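PDB 5JXF: Asp/Glu-specific dipeptidyl-peptidase, which removes dipeptides from the N-terminus of oligopeptides, as a bacterial serine peptidase strictly specific for aspartate or glutamate at the P1 position. Local coordinates for residues 102-107 / 116-121; 238-243 / 704-709; 421-426 / 537-542; 513-518 / 524-529. One frame throughout, in Å; residues are numbered along the deposited sequence.

Interaction 1 of 4, residues 102-107 / 116-121; sequences CGFDAI and DYLTNG
Phe104 and Ile107 project from helix 100-109, the helix that carries the probable charge-relay histidine His101, and pack against Tyr117 and Leu118 at the start of the short helix 117-120. The contact is apolar. Leu118 CD2 lies over one face of the Phe104 ring, displaced from the centre toward the rim, and forms a CH-pi contact at 3.9 Å from the centroid and 26° off the ring normal. The two side chains cross at about a right angle, and CD2 is the methyl that meets the ring, 3.6 Å from both Phe104 CE1 and CZ. One turn on, the CG2 branch of Ile107 is anti to its backbone N and is thereby directed at the first turn of the other helix. There CG2 meets Leu118 N at 3.6 Å and Tyr117 CB at 3.8 Å, and touches Leu118 CD2 at 3.9 Å. That methyl therefore packs on backbone as well as side chains. Asp116 is the N-cap of the short helix, its OD1 accepting a weak bond from Thr119 N. Ser111 OG, in the intervening loop, hydrogen-bonds to both Ile107 O and Leu118 N and ties the helices together. The side chain of Phe104 lies about 5 Å from that of His101 and touches helix 328-357 on Ala335 and Ser336. A helix beginning around the probable catalytic histidine, just after strand 95-98, is as in chymotrypsin-like serine peptidases.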
loop_
_atom_site.group_PDB
_atom_site.type_symbol
_atom_site.label_atom_id
_atom_site.label_comp_id
_atom_site.label_asym_id
_atom_site.label_seq_id
_atom_site.Cartn_x
_atom_site.Cartn_y
_atom_site.Cartn_z
ATOM N N CYS A 102 18.498 9.484 15.724
ATOM C CA CYS A 102 18.967 10.260 16.898
ATOM C C CYS A 102 20.444 10.643 16.738
ATOM O O CYS A 102 20.848 11.771 17.022
ATOM C CB CYS A 102 18.797 9.472 18.192
ATOM S SG CYS A 102 17.148 8.885 18.530
ATOM N N GLY A 103 21.253 9.691 16.290
ATOM C CA GLY A 103 22.634 9.980 15.946
ATOM C C GLY A 103 22.808 10.780 14.662
ATOM O O GLY A 103 23.911 11.261 14.373
ATOM N N PHE A 104 21.727 10.925 13.895
ATOM C CA PHE A 104 21.778 11.467 12.522
ATOM C C PHE A 104 22.447 12.844 12.444
ATOM O O PHE A 104 23.366 13.060 11.647
ATOM C CB PHE A 104 20.360 11.533 11.953
ATOM C CG PHE A 104 20.289 11.589 10.437
ATOM C CD1 PHE A 104 20.530 10.462 9.673
ATOM C CD2 PHE A 104 19.935 12.765 9.788
ATOM C CE1 PHE A 104 20.448 10.516 8.289
ATOM C CE2 PHE A 104 19.848 12.821 8.402
ATOM C CZ PHE A 104 20.108 11.698 7.657
ATOM N N ASP A 105 22.003 13.766 13.290
ATOM C CA ASP A 105 22.545 15.117 13.282
ATOM C C ASP A 105 24.054 15.097 13.545
ATOM O O ASP A 105 24.806 15.834 12.906
ATOM C CB ASP A 105 21.828 15.997 14.313
ATOM C CG ASP A 105 22.258 17.455 14.234
ATOM O OD1 ASP A 105 21.967 18.094 13.194
ATOM O OD2 ASP A 105 22.882 17.962 15.194
ATOM N N ALA A 106 24.492 14.236 14.460
ATOM C CA ALA A 106 25.917 14.010 14.690
ATOM C C ALA A 106 26.621 13.383 13.471
ATOM O O ALA A 106 27.733 13.764 13.112
ATOM C CB ALA A 106 26.112 13.130 15.913
ATOM N N ILE A 107 25.987 12.407 12.839
ATOM C CA ILE A 107 26.578 11.813 11.644
ATOM C C ILE A 107 26.701 12.835 10.505
ATOM O O ILE A 107 27.767 12.951 9.882
ATOM C CB ILE A 107 25.765 10.595 11.168
ATOM C CG1 ILE A 107 25.861 9.483 12.202
ATOM C CG2 ILE A 107 26.289 10.096 9.839
ATOM C CD1 ILE A 107 24.660 8.619 12.252
ATOM N N ASP A 116 31.733 10.657 3.553
ATOM C CA ASP A 116 30.269 10.638 3.602
ATOM C C ASP A 116 29.742 9.530 4.516
ATOM O O ASP A 116 29.313 8.480 4.043
ATOM C CB ASP A 116 29.707 10.479 2.180
ATOM C CG ASP A 116 28.214 10.759 2.094
ATOM O OD1 ASP A 116 27.626 11.143 3.123
ATOM O OD2 ASP A 116 27.639 10.625 0.984
ATOM N N TYR A 117 29.766 9.783 5.825
ATOM C CA TYR A 117 29.294 8.819 6.816
ATOM C C TYR A 117 27.792 8.609 6.750
ATOM O O TYR A 117 27.304 7.542 7.116
ATOM C CB TYR A 117 29.683 9.257 8.234
ATOM C CG TYR A 117 31.170 9.398 8.420
ATOM C CD1 TYR A 117 32.007 8.304 8.259
ATOM C CD2 TYR A 117 31.738 10.619 8.758
ATOM C CE1 TYR A 117 33.369 8.416 8.421
ATOM C CE2 TYR A 117 33.109 10.741 8.926
ATOM C CZ TYR A 117 33.920 9.632 8.755
ATOM O OH TYR A 117 35.283 9.733 8.913
ATOM N N LEU A 118 27.062 9.637 6.320
ATOM C CA LEU A 118 25.637 9.492 6.041
ATOM C C LEU A 118 25.436 8.289 5.108
ATOM O O LEU A 118 24.691 7.369 5.423
ATOM C CB LEU A 118 25.060 10.775 5.417
ATOM C CG LEU A 118 24.871 11.973 6.367
ATOM C CD1 LEU A 118 24.641 13.280 5.615
ATOM C CD2 LEU A 118 23.719 11.718 7.326
ATOM N N THR A 119 26.143 8.285 3.980
ATOM C CA THR A 119 26.021 7.201 3.007
ATOM C C THR A 119 26.718 5.921 3.466
ATOM O O THR A 119 26.133 4.846 3.427
ATOM C CB THR A 119 26.592 7.610 1.644
ATOM O OG1 THR A 119 25.956 8.817 1.203
ATOM C CG2 THR A 119 26.347 6.509 0.603
ATOM N N ASN A 120 27.955 6.047 3.929
ATOM C CA ASN A 120 28.817 4.887 4.165
ATOM C C ASN A 120 28.756 4.279 5.561
ATOM O O ASN A 120 29.271 3.180 5.799
ATOM C CB ASN A 120 30.253 5.280 3.847
ATOM C CG ASN A 120 30.454 5.540 2.367
ATOM O OD1 ASN A 120 29.882 4.842 1.525
ATOM N ND2 ASN A 120 31.237 6.561 2.040
ATOM N N GLY A 121 28.129 4.993 6.491
ATOM C CA GLY A 121 28.192 4.591 7.873
ATOM C C GLY A 121 29.553 4.946 8.436
ATOM O O GLY A 121 30.371 5.594 7.771
#

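Interaction 2 of 4, residues 238-243 / 704-709; sequences FSMFRV and RYVLFI
The Phe238 ring lies just ahead of strand 239-245 of the curled antiparallel sheet, facing helix 703-713 near the C-terminus, and meets two residues of that helix in different ways. Val706 CG1 stands almost exactly over the centre of one face, 3.8 Å from the ring centroid and 9° off the normal, in a CH-pi contact. This methyl is anti to the backbone N of Val706 (chi1 175°). Ile709, on the next helical turn, comes to the rim: its CG2 lies in the ring plane, 3.7 Å from Phe238 CE1. Phe238 CB already points at the helix, and a tight first torsion, with CG between the backbone N and the carbonyl carbon (chi1 82°), sets the ring with one face to Val706. Met240, two residues along, adds the end of an extended chain, its CE touching Val706 CG1 at 4.1 Å. Phe238 also packs on Leu97 of strand 95-98. Replacing Phe238 by an alanine would probably deprive Val706 CG1 of its aromatic platform and open a gap between strand and helix. The residue directly precedes the strand and follows Asp237, the probable charge-relay aspartate. All four touching side chains are buried and apolar, which implies that strand and helix are held here by dispersion and shape complementarity, with no charge to be neutralised.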
loop_
_atom_site.group_PDB
_atom_site.type_symbol
_atom_site.label_atom_id
_atom_site.label_comp_id
_atom_site.label_asym_id
_atom_site.label_seq_id
_atom_site.Cartn_x
_atom_site.Cartn_y
_atom_site.Cartn_z
ATOM N N PHE A 238 19.578 2.305 14.013
ATOM C CA PHE A 238 20.403 2.422 15.212
ATOM C C PHE A 238 21.735 3.144 14.996
ATOM O O PHE A 238 22.214 3.271 13.871
ATOM C CB PHE A 238 20.670 1.036 15.812
ATOM C CG PHE A 238 21.791 0.284 15.158
ATOM C CD1 PHE A 238 21.566 -0.479 14.017
ATOM C CD2 PHE A 238 23.072 0.326 15.701
ATOM C CE1 PHE A 238 22.605 -1.183 13.418
ATOM C CE2 PHE A 238 24.113 -0.355 15.122
ATOM C CZ PHE A 238 23.881 -1.132 13.970
ATOM N N SER A 239 22.321 3.622 16.092
ATOM C CA SER A 239 23.702 4.108 16.073
ATOM C C SER A 239 24.284 3.962 17.483
ATOM O O SER A 239 23.547 3.780 18.443
ATOM C CB SER A 239 23.781 5.556 15.587
ATOM O OG SER A 239 23.010 6.416 16.412
ATOM N N MET A 240 25.604 3.998 17.590
ATOM C CA MET A 240 26.265 3.739 18.862
ATOM C C MET A 240 27.185 4.871 19.253
ATOM O O MET A 240 27.913 5.419 18.430
ATOM C CB MET A 240 27.045 2.433 18.815
ATOM C CG MET A 240 26.148 1.207 18.709
ATOM S SD MET A 240 27.033 -0.351 18.832
ATOM C CE MET A 240 25.676 -1.526 18.920
ATOM N N PHE A 241 27.128 5.216 20.530
ATOM C CA PHE A 241 27.954 6.280 21.077
ATOM C C PHE A 241 28.655 5.745 22.311
ATOM O O PHE A 241 28.318 4.650 22.773
ATOM C CB PHE A 241 27.091 7.495 21.411
ATOM C CG PHE A 241 26.602 8.245 20.196
ATOM C CD1 PHE A 241 25.514 7.783 19.464
ATOM C CD2 PHE A 241 27.242 9.406 19.775
ATOM C CE1 PHE A 241 25.075 8.474 18.357
ATOM C CE2 PHE A 241 26.801 10.104 18.671
ATOM C CZ PHE A 241 25.718 9.638 17.962
ATOM N N ARG A 242 29.634 6.482 22.846
ATOM C CA ARG A 242 30.262 6.062 24.098
ATOM C C ARG A 242 30.372 7.248 25.055
ATOM O O ARG A 242 30.855 8.304 24.673
ATOM C CB ARG A 242 31.645 5.451 23.874
ATOM C CG ARG A 242 32.257 4.920 25.178
ATOM C CD ARG A 242 33.697 4.508 25.031
ATOM N NE ARG A 242 33.885 3.639 23.874
ATOM C CZ ARG A 242 33.596 2.343 23.868
ATOM N NH1 ARG A 242 33.094 1.772 24.960
ATOM N NH2 ARG A 242 33.794 1.625 22.767
ATOM N N VAL A 243 29.891 7.073 26.279
ATOM C CA VAL A 243 29.899 8.156 27.250
ATOM C C VAL A 243 31.300 8.197 27.887
ATOM O O VAL A 243 31.855 7.167 28.242
ATOM C CB VAL A 243 28.820 7.969 28.330
ATOM C CG1 VAL A 243 28.848 9.142 29.351
ATOM C CG2 VAL A 243 27.446 7.830 27.709
ATOM N N ARG A 704 18.819 -8.755 17.607
ATOM C CA ARG A 704 19.534 -9.674 16.715
ATOM C C ARG A 704 19.979 -9.013 15.398
ATOM O O ARG A 704 21.081 -9.261 14.925
ATOM C CB ARG A 704 18.684 -10.910 16.417
ATOM C CG ARG A 704 18.548 -11.827 17.626
ATOM C CD ARG A 704 17.548 -12.932 17.369
ATOM N NE ARG A 704 16.198 -12.396 17.242
ATOM C CZ ARG A 704 15.110 -13.141 17.062
ATOM N NH1 ARG A 704 15.219 -14.463 16.995
ATOM N NH2 ARG A 704 13.910 -12.563 16.954
ATOM N N TYR A 705 19.146 -8.157 14.821
ATOM C CA TYR A 705 19.518 -7.423 13.600
ATOM C C TYR A 705 20.571 -6.346 13.865
ATOM O O TYR A 705 21.479 -6.146 13.050
ATOM C CB TYR A 705 18.279 -6.787 12.963
ATOM C CG TYR A 705 18.536 -6.216 11.579
ATOM C CD1 TYR A 705 19.114 -6.997 10.584
ATOM C CD2 TYR A 705 18.172 -4.923 11.262
ATOM C CE1 TYR A 705 19.352 -6.492 9.327
ATOM C CE2 TYR A 705 18.398 -4.408 10.008
ATOM C CZ TYR A 705 18.985 -5.201 9.046
ATOM O OH TYR A 705 19.222 -4.679 7.811
ATOM N N VAL A 706 20.434 -5.637 14.994
ATOM C CA VAL A 706 21.458 -4.673 15.385
ATOM C C VAL A 706 22.831 -5.337 15.451
ATOM O O VAL A 706 23.789 -4.893 14.808
ATOM C CB VAL A 706 21.139 -4.029 16.748
ATOM C CG1 VAL A 706 22.282 -3.114 17.189
ATOM C CG2 VAL A 706 19.823 -3.271 16.661
ATOM N N LEU A 707 22.920 -6.424 16.206
ATOM C CA LEU A 707 24.207 -7.093 16.386
ATOM C C LEU A 707 24.724 -7.676 15.062
ATOM O O LEU A 707 25.910 -7.558 14.743
ATOM C CB LEU A 707 24.098 -8.184 17.450
ATOM C CG LEU A 707 23.645 -7.784 18.859
ATOM C CD1 LEU A 707 23.495 -9.029 19.717
ATOM C CD2 LEU A 707 24.613 -6.792 19.517
ATOM N N PHE A 708 23.827 -8.278 14.288
ATOM C CA PHE A 708 24.157 -8.719 12.930
ATOM C C PHE A 708 24.806 -7.598 12.105
ATOM O O PHE A 708 25.806 -7.812 11.424
ATOM C CB PHE A 708 22.901 -9.230 12.205
ATOM C CG PHE A 708 23.134 -9.592 10.765
ATOM C CD1 PHE A 708 23.627 -10.849 10.416
ATOM C CD2 PHE A 708 22.854 -8.688 9.756
ATOM C CE1 PHE A 708 23.842 -11.186 9.082
ATOM C CE2 PHE A 708 23.055 -9.024 8.419
ATOM C CZ PHE A 708 23.557 -10.277 8.080
ATOM N N ILE A 709 24.243 -6.400 12.171
ATOM C CA ILE A 709 24.775 -5.324 11.357
ATOM C C ILE A 709 26.146 -4.881 11.901
ATOM O O ILE A 709 27.095 -4.702 11.138
ATOM C CB ILE A 709 23.806 -4.151 11.307
ATOM C CG1 ILE A 709 22.564 -4.547 10.509
ATOM C CG2 ILE A 709 24.469 -2.935 10.682
ATOM C CD1 ILE A 709 22.838 -4.677 9.009
#

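Interaction 3 of 4, residues 421-426 / 537-542; sequences LGYKLY and SLADNY
Tyr423 and Tyr426 of helix 417-435 both pack against Ala539 of helix 530-545, a helix-helix contact in the all-helical part of the enzyme. The short segments cross at -53°, with their axes 10.5 Å apart at closest approach, and the small alanine stands where the backbones come nearest. Tyr426 presents a face: Ala539 CB sits over the centre of its ring, 3.5 Å from the centroid and only 10° off the normal, in a well-centred CH-pi contact. Tyr423, three residues earlier in the helix, offers an edge instead, with CD1 at 4.2 Å from the same Ala539 CB, near the plane of the ring. One methyl group is thus met by a ring face from one tyrosine and by a ring edge from the other. In both tyrosines CG is anti to the backbone N, and this extends the rings toward the second helix. Beyond the alanine, Tyr426 runs across Asp540 at about a right angle, its hydroxyl passing close to the helix backbone. OH is 3.2 Å from Asp540 CA and 3.4 Å from Asp540 CB, contacts of packing in which the carboxylate takes no part. Helix 386-415 closes one flank through Phe408, whose ring meets Tyr423 edge-to-face and stacks with Tyr542. The polar end of Tyr426 finds its partner one helical turn past Ala539: its OH is hydrogen-bonded to Ser543 OG, which also makes a weak bond with Ala539 O.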
loop_
_atom_site.group_PDB
_atom_site.type_symbol
_atom_site.label_atom_id
_atom_site.label_comp_id
_atom_site.label_asym_id
_atom_site.label_seq_id
_atom_site.Cartn_x
_atom_site.Cartn_y
_atom_site.Cartn_z
ATOM N N LEU A 421 17.030 33.385 9.846
ATOM C CA LEU A 421 18.177 34.112 10.373
ATOM C C LEU A 421 17.803 35.567 10.642
ATOM O O LEU A 421 18.246 36.168 11.628
ATOM C CB LEU A 421 19.368 34.033 9.417
ATOM C CG LEU A 421 20.613 34.763 9.936
ATOM C CD1 LEU A 421 21.121 34.129 11.223
ATOM C CD2 LEU A 421 21.715 34.817 8.884
ATOM N N GLY A 422 16.974 36.123 9.765
ATOM C CA GLY A 422 16.491 37.480 9.926
ATOM C C GLY A 422 15.692 37.641 11.203
ATOM O O GLY A 422 15.858 38.619 11.926
ATOM N N TYR A 423 14.829 36.672 11.489
ATOM C CA TYR A 423 14.007 36.727 12.693
ATOM C C TYR A 423 14.821 36.604 13.989
ATOM O O TYR A 423 14.365 37.031 15.056
ATOM C CB TYR A 423 12.940 35.635 12.656
ATOM C CG TYR A 423 12.029 35.648 13.862
ATOM C CD1 TYR A 423 11.178 36.717 14.101
ATOM C CD2 TYR A 423 12.037 34.605 14.774
ATOM C CE1 TYR A 423 10.349 36.736 15.204
ATOM C CE2 TYR A 423 11.213 34.614 15.875
ATOM C CZ TYR A 423 10.369 35.682 16.083
ATOM O OH TYR A 423 9.543 35.696 17.185
ATOM N N LYS A 424 16.012 36.015 13.909
ATOM C CA LYS A 424 16.875 35.956 15.089
ATOM C C LYS A 424 17.517 37.313 15.346
ATOM O O LYS A 424 17.760 37.679 16.492
ATOM C CB LYS A 424 17.949 34.884 14.940
ATOM C CG LYS A 424 17.411 33.467 14.958
ATOM C CD LYS A 424 18.543 32.469 14.952
ATOM C CE LYS A 424 18.046 31.056 14.712
ATOM N NZ LYS A 424 19.202 30.131 14.798
ATOM N N LEU A 425 17.791 38.056 14.277
ATOM C CA LEU A 425 18.313 39.407 14.410
ATOM C C LEU A 425 17.232 40.270 15.036
ATOM O O LEU A 425 17.501 41.162 15.840
ATOM C CB LEU A 425 18.742 39.968 13.057
ATOM C CG LEU A 425 19.980 39.316 12.440
ATOM C CD1 LEU A 425 20.299 39.942 11.092
ATOM C CD2 LEU A 425 21.180 39.400 13.381
ATOM N N TYR A 426 15.996 39.973 14.668
ATOM C CA TYR A 426 14.847 40.653 15.226
ATOM C C TYR A 426 14.803 40.518 16.740
ATOM O O TYR A 426 14.576 41.485 17.456
ATOM C CB TYR A 426 13.579 40.088 14.622
ATOM C CG TYR A 426 12.322 40.804 15.025
ATOM C CD1 TYR A 426 11.942 41.990 14.401
ATOM C CD2 TYR A 426 11.495 40.280 16.012
ATOM C CE1 TYR A 426 10.773 42.644 14.762
ATOM C CE2 TYR A 426 10.326 40.922 16.378
ATOM C CZ TYR A 426 9.971 42.101 15.751
ATOM O OH TYR A 426 8.807 42.731 16.113
ATOM N N SER A 537 8.793 43.466 8.511
ATOM C CA SER A 537 7.390 43.716 8.181
ATOM C C SER A 537 6.496 42.570 8.640
ATOM O O SER A 537 5.359 42.790 9.048
ATOM C CB SER A 537 7.211 43.940 6.677
ATOM O OG SER A 537 7.455 42.754 5.940
ATOM N N LEU A 538 7.016 41.348 8.577
ATOM C CA LEU A 538 6.246 40.180 8.976
ATOM C C LEU A 538 6.293 39.997 10.490
ATOM O O LEU A 538 5.311 39.580 11.112
ATOM C CB LEU A 538 6.776 38.923 8.278
ATOM C CG LEU A 538 7.126 39.026 6.790
ATOM C CD1 LEU A 538 7.863 37.776 6.347
ATOM C CD2 LEU A 538 5.887 39.249 5.938
ATOM N N ALA A 539 7.443 40.316 11.078
ATOM C CA ALA A 539 7.674 40.081 12.502
ATOM C C ALA A 539 6.883 41.034 13.406
ATOM O O ALA A 539 6.111 40.586 14.257
ATOM C CB ALA A 539 9.168 40.176 12.816
ATOM N N ASP A 540 7.063 42.339 13.241
ATOM C CA ASP A 540 6.353 43.251 14.132
ATOM C C ASP A 540 4.856 43.250 13.810
ATOM O O ASP A 540 4.042 43.602 14.660
ATOM C CB ASP A 540 6.946 44.669 14.091
ATOM C CG ASP A 540 7.199 45.171 12.691
ATOM O OD1 ASP A 540 6.311 45.021 11.827
ATOM O OD2 ASP A 540 8.294 45.725 12.459
ATOM N N ASN A 541 4.492 42.813 12.605
ATOM C CA ASN A 541 3.086 42.567 12.302
ATOM C C ASN A 541 2.547 41.430 13.160
ATOM O O ASN A 541 1.429 41.498 13.671
ATOM C CB ASN A 541 2.885 42.240 10.823
ATOM C CG ASN A 541 1.464 41.811 10.512
ATOM O OD1 ASN A 541 0.592 42.643 10.268
ATOM N ND2 ASN A 541 1.226 40.505 10.520
ATOM N N TYR A 542 3.351 40.380 13.308
ATOM C CA TYR A 542 2.988 39.261 14.167
ATOM C C TYR A 542 3.018 39.675 15.641
ATOM O O TYR A 542 2.028 39.515 16.364
ATOM C CB TYR A 542 3.923 38.064 13.927
ATOM C CG TYR A 542 3.792 36.966 14.966
ATOM C CD1 TYR A 542 2.656 36.163 15.017
ATOM C CD2 TYR A 542 4.809 36.727 15.893
ATOM C CE1 TYR A 542 2.525 35.161 15.970
ATOM C CE2 TYR A 542 4.693 35.722 16.844
ATOM C CZ TYR A 542 3.548 34.944 16.877
ATOM O OH TYR A 542 3.426 33.946 17.820
#

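Interaction 4 of 4, residues 513-518 / 524-529; sequences ALLSGD and KKISLD
Lys525 NZ donates two hydrogen bonds to backbone carbonyls, one in the last turn of helix 508-514 and one just beyond it. The one to Ser516 O is short, 2.5 Å, and arrives in the carbonyl plane on a lone pair; the other, to Ala513 O at 3.0 Å, comes nearly along the C=O axis, at 166°. The lysine chain is bent at its third torsion (chi3 -84°), which carries CE past Leu514 O at 3.4 Å and brings the ammonium group between its two acceptors. A positive charge is thus set at the carboxy-terminal end of a helix, where it would probably interact favourably with the helix dipole. Helices 508-514 and 519-528 are short and follow each other through the four-residue linker 515-518, and Lys525 reaches back from the second to the end of the first. A methionine in its place would probably leave the carbonyls of Ala513 and Ser516 without their ammonium partner and the linker less firmly fixed. Further in, Leu514 crosses Ile526 at about a right angle, with Leu514 CG 3.9 Å from Ile526 CG1, while Leu514 CD1 rests on Lys525 O at 3.7 Å. Leu515 CD1 meets Ile526 CD1 at 4.2 Å, and both residues also pack on Leu425 of helix 417-435. At the far edge Leu514 CD2 approaches Asp529, the N-cap of helix 530-545, whose OD1 is hydrogen-bonded to Gly531 N.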
loop_
_atom_site.group_PDB
_atom_site.type_symbol
_atom_site.label_atom_id
_atom_site.label_comp_id
_atom_site.label_asym_id
_atom_site.label_seq_id
_atom_site.Cartn_x
_atom_site.Cartn_y
_atom_site.Cartn_z
ATOM N N ALA A 513 30.010 40.743 8.590
ATOM C CA ALA A 513 30.258 42.147 8.277
ATOM C C ALA A 513 29.085 43.017 8.711
ATOM O O ALA A 513 29.269 44.153 9.156
ATOM C CB ALA A 513 30.527 42.321 6.783
ATOM N N LEU A 514 27.880 42.470 8.572
ATOM C CA LEU A 514 26.665 43.167 8.965
ATOM C C LEU A 514 26.648 43.422 10.472
ATOM O O LEU A 514 26.127 44.437 10.930
ATOM C CB LEU A 514 25.436 42.358 8.551
ATOM C CG LEU A 514 24.056 43.011 8.640
ATOM C CD1 LEU A 514 23.925 44.155 7.640
ATOM C CD2 LEU A 514 22.976 41.963 8.416
ATOM N N LEU A 515 27.238 42.499 11.229
ATOM C CA LEU A 515 27.213 42.548 12.691
ATOM C C LEU A 515 28.564 42.979 13.274
ATOM O O LEU A 515 28.850 42.761 14.454
ATOM C CB LEU A 515 26.793 41.187 13.255
ATOM C CG LEU A 515 25.303 40.823 13.201
ATOM C CD1 LEU A 515 24.726 40.814 11.786
ATOM C CD2 LEU A 515 25.067 39.477 13.868
ATOM N N SER A 516 29.386 43.597 12.434
ATOM C CA SER A 516 30.708 44.046 12.838
ATOM C C SER A 516 30.640 45.477 13.360
ATOM O O SER A 516 30.271 46.392 12.624
ATOM C CB SER A 516 31.682 43.949 11.661
ATOM O OG SER A 516 33.025 44.060 12.087
ATOM N N GLY A 517 30.983 45.665 14.632
ATOM C CA GLY A 517 30.992 46.992 15.230
ATOM C C GLY A 517 30.233 47.122 16.541
ATOM O O GLY A 517 29.866 46.125 17.163
ATOM N N ASP A 518 29.998 48.364 16.960
ATOM C CA ASP A 518 29.288 48.645 18.209
ATOM C C ASP A 518 27.794 48.333 18.090
ATOM O O ASP A 518 27.301 48.049 16.999
ATOM C CB ASP A 518 29.496 50.105 18.628
ATOM C CG ASP A 518 29.102 51.087 17.538
ATOM O OD1 ASP A 518 28.550 50.643 16.504
ATOM O OD2 ASP A 518 29.326 52.303 17.720
ATOM N N LYS A 524 21.508 49.561 12.905
ATOM C CA LYS A 524 21.005 50.311 11.762
ATOM C C LYS A 524 21.535 49.736 10.446
ATOM O O LYS A 524 20.880 49.861 9.410
ATOM C CB LYS A 524 21.349 51.794 11.891
ATOM C CG LYS A 524 21.013 52.368 13.268
ATOM C CD LYS A 524 19.530 52.181 13.593
ATOM C CE LYS A 524 19.221 52.489 15.052
ATOM N NZ LYS A 524 18.026 51.742 15.541
ATOM N N LYS A 525 22.709 49.107 10.488
ATOM C CA LYS A 525 23.174 48.328 9.350
ATOM C C LYS A 525 22.138 47.251 9.033
ATOM O O LYS A 525 21.734 47.070 7.884
ATOM C CB LYS A 525 24.540 47.690 9.628
ATOM C CG LYS A 525 25.750 48.598 9.409
ATOM C CD LYS A 525 27.048 47.790 9.264
ATOM C CE LYS A 525 27.661 47.421 10.607
ATOM N NZ LYS A 525 29.014 46.795 10.461
ATOM N N ILE A 526 21.712 46.545 10.076
ATOM C CA ILE A 526 20.713 45.487 9.963
ATOM C C ILE A 526 19.374 46.046 9.466
ATOM O O ILE A 526 18.685 45.411 8.671
ATOM C CB ILE A 526 20.527 44.752 11.332
ATOM C CG1 ILE A 526 21.803 44.008 11.725
ATOM C CG2 ILE A 526 19.386 43.754 11.286
ATOM C CD1 ILE A 526 21.757 43.422 13.123
ATOM N N SER A 527 19.015 47.244 9.915
ATOM C CA SER A 527 17.719 47.812 9.553
ATOM C C SER A 527 17.656 48.192 8.070
ATOM O O SER A 527 16.566 48.332 7.509
ATOM C CB SER A 527 17.408 49.038 10.415
ATOM O OG SER A 527 18.277 50.103 10.099
ATOM N N LEU A 528 18.825 48.347 7.447
ATOM C CA LEU A 528 18.922 48.742 6.039
ATOM C C LEU A 528 18.900 47.547 5.085
ATOM O O LEU A 528 18.522 47.677 3.919
ATOM C CB LEU A 528 20.199 49.553 5.799
ATOM C CG LEU A 528 20.247 50.981 6.345
ATOM C CD1 LEU A 528 21.622 51.591 6.129
ATOM C CD2 LEU A 528 19.174 51.837 5.705
ATOM N N ASP A 529 19.325 46.390 5.578
ATOM C CA ASP A 529 19.374 45.181 4.764
ATOM C C ASP A 529 17.990 44.824 4.235
ATOM O O ASP A 529 17.033 44.757 5.005
ATOM C CB ASP A 529 19.942 44.016 5.574
ATOM C CG ASP A 529 20.234 42.799 4.719
ATOM O OD1 ASP A 529 19.273 42.099 4.338
ATOM O OD2 ASP A 529 21.422 42.537 4.435
#

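How the interactions relate
The four contacts fall into two pairs in different parts of the fold. Interactions 1 and 2, centres 13 Å apart, touch where Gly103 CA packs on Ser239 OG and Phe241 CZ; segments 102-107 and 238-243 directly follow the probable charge-relay residues His101 and Asp237. Interactions 3 and 4, 15 Å apart, lie in the helical part, where Leu425 packs on Leu514, Leu515 and Ile526, and helices 519-528 and 530-545 follow each other. Centres of interactions 2 and 4 are 48 Å apart. Along the chain interaction 1 closes before the others open; interaction 4 falls within the span of interaction 3, and that within interaction 2, consistent with a helical part inserted within the protease fold, between strands 279-284 and 586-591 of one sheet.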